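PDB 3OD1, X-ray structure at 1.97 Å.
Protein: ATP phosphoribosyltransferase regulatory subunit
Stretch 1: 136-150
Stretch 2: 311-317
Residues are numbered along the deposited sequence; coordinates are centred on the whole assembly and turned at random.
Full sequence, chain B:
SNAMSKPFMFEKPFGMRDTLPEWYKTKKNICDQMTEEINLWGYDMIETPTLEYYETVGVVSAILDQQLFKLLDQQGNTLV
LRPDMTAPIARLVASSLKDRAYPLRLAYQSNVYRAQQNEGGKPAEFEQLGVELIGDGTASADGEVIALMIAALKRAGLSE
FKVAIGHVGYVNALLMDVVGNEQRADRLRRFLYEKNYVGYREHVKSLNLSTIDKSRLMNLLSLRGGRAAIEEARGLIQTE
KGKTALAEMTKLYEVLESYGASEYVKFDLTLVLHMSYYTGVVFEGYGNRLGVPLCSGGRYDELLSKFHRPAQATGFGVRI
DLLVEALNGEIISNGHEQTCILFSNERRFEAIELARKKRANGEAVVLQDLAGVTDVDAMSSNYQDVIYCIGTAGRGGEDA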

# COMPACT_ATOMS: atom_id res chain seq x y z
N ASP B 136 -3.73 -11.31 -25.29
CA ASP B 136 -3.99 -10.58 -26.54
C ASP B 136 -2.66 -10.36 -27.24
O ASP B 136 -1.81 -9.59 -26.79
N GLY B 137 -2.46 -11.08 -28.34
CA GLY B 137 -1.19 -11.06 -29.05
C GLY B 137 -1.09 -10.08 -30.19
O GLY B 137 -0.10 -10.11 -30.94
N THR B 138 -2.07 -9.19 -30.33
CA THR B 138 -2.10 -8.28 -31.48
C THR B 138 -1.14 -7.09 -31.36
O THR B 138 -0.72 -6.72 -30.26
N ALA B 139 -0.80 -6.49 -32.50
CA ALA B 139 -0.10 -5.21 -32.52
C ALA B 139 -0.94 -4.15 -31.80
O ALA B 139 -0.40 -3.19 -31.26
N SER B 140 -2.26 -4.33 -31.81
CA SER B 140 -3.16 -3.42 -31.10
C SER B 140 -2.81 -3.40 -29.61
O SER B 140 -2.76 -2.34 -28.98
N ALA B 141 -2.54 -4.58 -29.07
CA ALA B 141 -2.23 -4.74 -27.66
C ALA B 141 -0.85 -4.17 -27.33
O ALA B 141 -0.68 -3.50 -26.31
N ASP B 142 0.14 -4.46 -28.18
CA ASP B 142 1.48 -3.87 -28.06
C ASP B 142 1.39 -2.34 -27.97
O ASP B 142 1.96 -1.72 -27.07
N GLY B 143 0.68 -1.73 -28.91
CA GLY B 143 0.52 -0.29 -28.95
C GLY B 143 -0.27 0.25 -27.77
O GLY B 143 0.04 1.32 -27.24
N GLU B 144 -1.29 -0.50 -27.35
CA GLU B 144 -2.12 -0.08 -26.21
C GLU B 144 -1.32 0.12 -24.92
O GLU B 144 -1.44 1.16 -24.28
N VAL B 145 -0.51 -0.86 -24.52
CA VAL B 145 0.20 -0.70 -23.25
C VAL B 145 1.21 0.45 -23.30
O VAL B 145 1.45 1.11 -22.30
N ILE B 146 1.82 0.69 -24.46
CA ILE B 146 2.78 1.79 -24.57
C ILE B 146 2.05 3.13 -24.57
O ILE B 146 2.46 4.05 -23.87
N ALA B 147 0.95 3.21 -25.32
CA ALA B 147 0.12 4.40 -25.39
C ALA B 147 -0.50 4.75 -24.04
O ALA B 147 -0.62 5.92 -23.69
N LEU B 148 -0.91 3.74 -23.29
CA LEU B 148 -1.43 3.95 -21.94
C LEU B 148 -0.32 4.49 -21.04
O LEU B 148 -0.52 5.47 -20.32
N MSE B 149 0.86 3.87 -21.08
CA MSE B 149 1.97 4.35 -20.27
C MSE B 149 2.25 5.83 -20.53
O MSE B 149 2.48 6.61 -19.59
N ILE B 150 2.27 6.19 -21.81
CA ILE B 150 2.54 7.56 -22.21
C ILE B 150 1.44 8.49 -21.71
O ILE B 150 1.71 9.59 -21.23
N ALA B 311 -0.57 -18.15 -22.32
CA ALA B 311 -1.12 -17.00 -23.02
C ALA B 311 0.02 -16.07 -23.39
O ALA B 311 1.06 -16.08 -22.75
N GLN B 312 -0.19 -15.30 -24.46
CA GLN B 312 0.68 -14.18 -24.76
C GLN B 312 0.37 -13.11 -23.72
O GLN B 312 -0.72 -13.08 -23.16
N ALA B 313 1.35 -12.27 -23.42
CA ALA B 313 1.16 -11.25 -22.39
C ALA B 313 2.14 -10.11 -22.57
O ALA B 313 3.28 -10.31 -23.01
N THR B 314 1.68 -8.90 -22.28
CA THR B 314 2.58 -7.76 -22.23
C THR B 314 2.15 -6.83 -21.11
O THR B 314 1.19 -7.13 -20.40
N GLY B 315 2.86 -5.72 -20.93
CA GLY B 315 2.52 -4.77 -19.89
C GLY B 315 3.67 -3.84 -19.60
O GLY B 315 4.65 -3.81 -20.34
N PHE B 316 3.55 -3.05 -18.53
CA PHE B 316 4.63 -2.16 -18.13
C PHE B 316 4.63 -1.96 -16.62
O PHE B 316 3.63 -2.22 -15.93
N GLY B 317 5.77 -1.51 -16.11
CA GLY B 317 5.91 -1.13 -14.72
C GLY B 317 6.58 0.24 -14.64
O GLY B 317 7.42 0.57 -15.47

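Phe316 anchors the apolar centre: its CB points toward the helix, and chi1 near p (69°) sets the ring against one helical turn. Met149, a selenomethionine with chi1 and chi2 both t, lays CG over one face of the Phe316 ring, 3.7 Å from its centroid and almost on the normal; SE sits obliquely, 4.3 Å from that centroid. Leu148 (t, p) meets the ring at its edge, CG to Phe316 CE2 4.1 Å. Val145 O lies 3.3 Å from Phe316 CD2, a carbonyl already engaged by Met149 N within the helix.

One turn back, Val145 (m) points toward the strand, which runs nearly parallel to the helix. Val145 CG1 is 4.1 Å from Gly315 CA and Val145 CG2 3.9 Å from Thr314 OG1. Gly315 suits its backbone angles, where a CB would jam against the preceding carbonyl.

No direct hydrogen bond joins the stretches, so water carries the polar edge. Thr314 (t) places CG2 4.2 Å from Ala141 O, while a water links Asp142 OD1 (2.6 Å) to Thr314 OG1 (2.8 Å). Farther out, Gln312 (m, t) reaches Gly137, OE1 to CA 3.4 Å; an ideal CB on Gly137 would clash with Gln312 NE2. A second water donates to Gly137 O (2.8 Å) and weakly to Gln312 OE1 (3.4 Å).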

# COMPACT_ATOMS: atom_id res chain seq x y z
CB ASP B 136 -4.71 -9.26 -26.26
CG ASP B 136 -5.03 -8.46 -27.53
OD1 ASP B 136 -4.46 -8.75 -28.61
OD2 ASP B 136 -5.86 -7.54 -27.45
CB THR B 138 -3.52 -7.72 -31.73
OG1 THR B 138 -3.94 -6.97 -30.58
CG2 THR B 138 -4.52 -8.85 -31.99
CB ALA B 139 0.19 -4.78 -33.97
CB SER B 140 -4.62 -3.85 -31.28
OG SER B 140 -5.02 -3.71 -32.63
CB ALA B 141 -2.31 -6.21 -27.28
CB ASP B 142 2.35 -4.24 -29.26
CG ASP B 142 2.85 -5.68 -29.22
OD1 ASP B 142 2.74 -6.34 -28.17
OD2 ASP B 142 3.38 -6.13 -30.26
CB GLU B 144 -3.26 -1.08 -25.96
CG GLU B 144 -4.12 -0.74 -24.73
CD GLU B 144 -5.13 -1.84 -24.39
OE1 GLU B 144 -5.51 -2.62 -25.30
OE2 GLU B 144 -5.53 -1.93 -23.21
CB VAL B 145 0.87 -2.00 -22.75
CG1 VAL B 145 -0.18 -3.09 -22.53
CG2 VAL B 145 1.94 -2.46 -23.73
CB ILE B 146 3.66 1.66 -25.84
CG1 ILE B 146 4.61 0.45 -25.71
CG2 ILE B 146 4.44 2.94 -26.06
CD1 ILE B 146 5.41 0.14 -26.99
CB ALA B 147 -0.96 4.25 -26.47
CB LEU B 148 -2.01 2.66 -21.38
CG LEU B 148 -2.43 2.65 -19.90
CD1 LEU B 148 -3.36 3.82 -19.57
CD2 LEU B 148 -3.09 1.31 -19.57
CB MSE B 149 3.23 3.54 -20.54
CG MSE B 149 4.28 3.70 -19.43
SE MSE B 149 5.89 2.62 -19.70
CE MSE B 149 6.60 3.47 -21.28
CB ILE B 150 2.70 7.67 -23.75
CG1 ILE B 150 3.98 6.95 -24.18
CG2 ILE B 150 2.66 9.15 -24.20
CD1 ILE B 150 4.21 6.87 -25.68
CB ALA B 311 -2.12 -16.27 -22.15
CB GLN B 312 0.42 -13.67 -26.19
CG GLN B 312 0.42 -14.77 -27.23
CD GLN B 312 0.08 -14.26 -28.63
OE1 GLN B 312 0.93 -13.66 -29.30
NE2 GLN B 312 -1.15 -14.50 -29.07
CB ALA B 313 1.27 -11.84 -20.99
CB THR B 314 2.68 -7.02 -23.59
OG1 THR B 314 3.63 -5.96 -23.48
CG2 THR B 314 1.32 -6.45 -24.01
CB PHE B 316 4.54 -0.80 -18.84
CG PHE B 316 3.36 0.07 -18.41
CD1 PHE B 316 3.42 0.82 -17.24
CD2 PHE B 316 2.21 0.14 -19.19
CE1 PHE B 316 2.35 1.61 -16.85
CE2 PHE B 316 1.13 0.94 -18.80
CZ PHE B 316 1.21 1.68 -17.65
O HOH W 1 2.49 -11.19 -31.02
O HOH W 2 4.22 -5.49 -26.18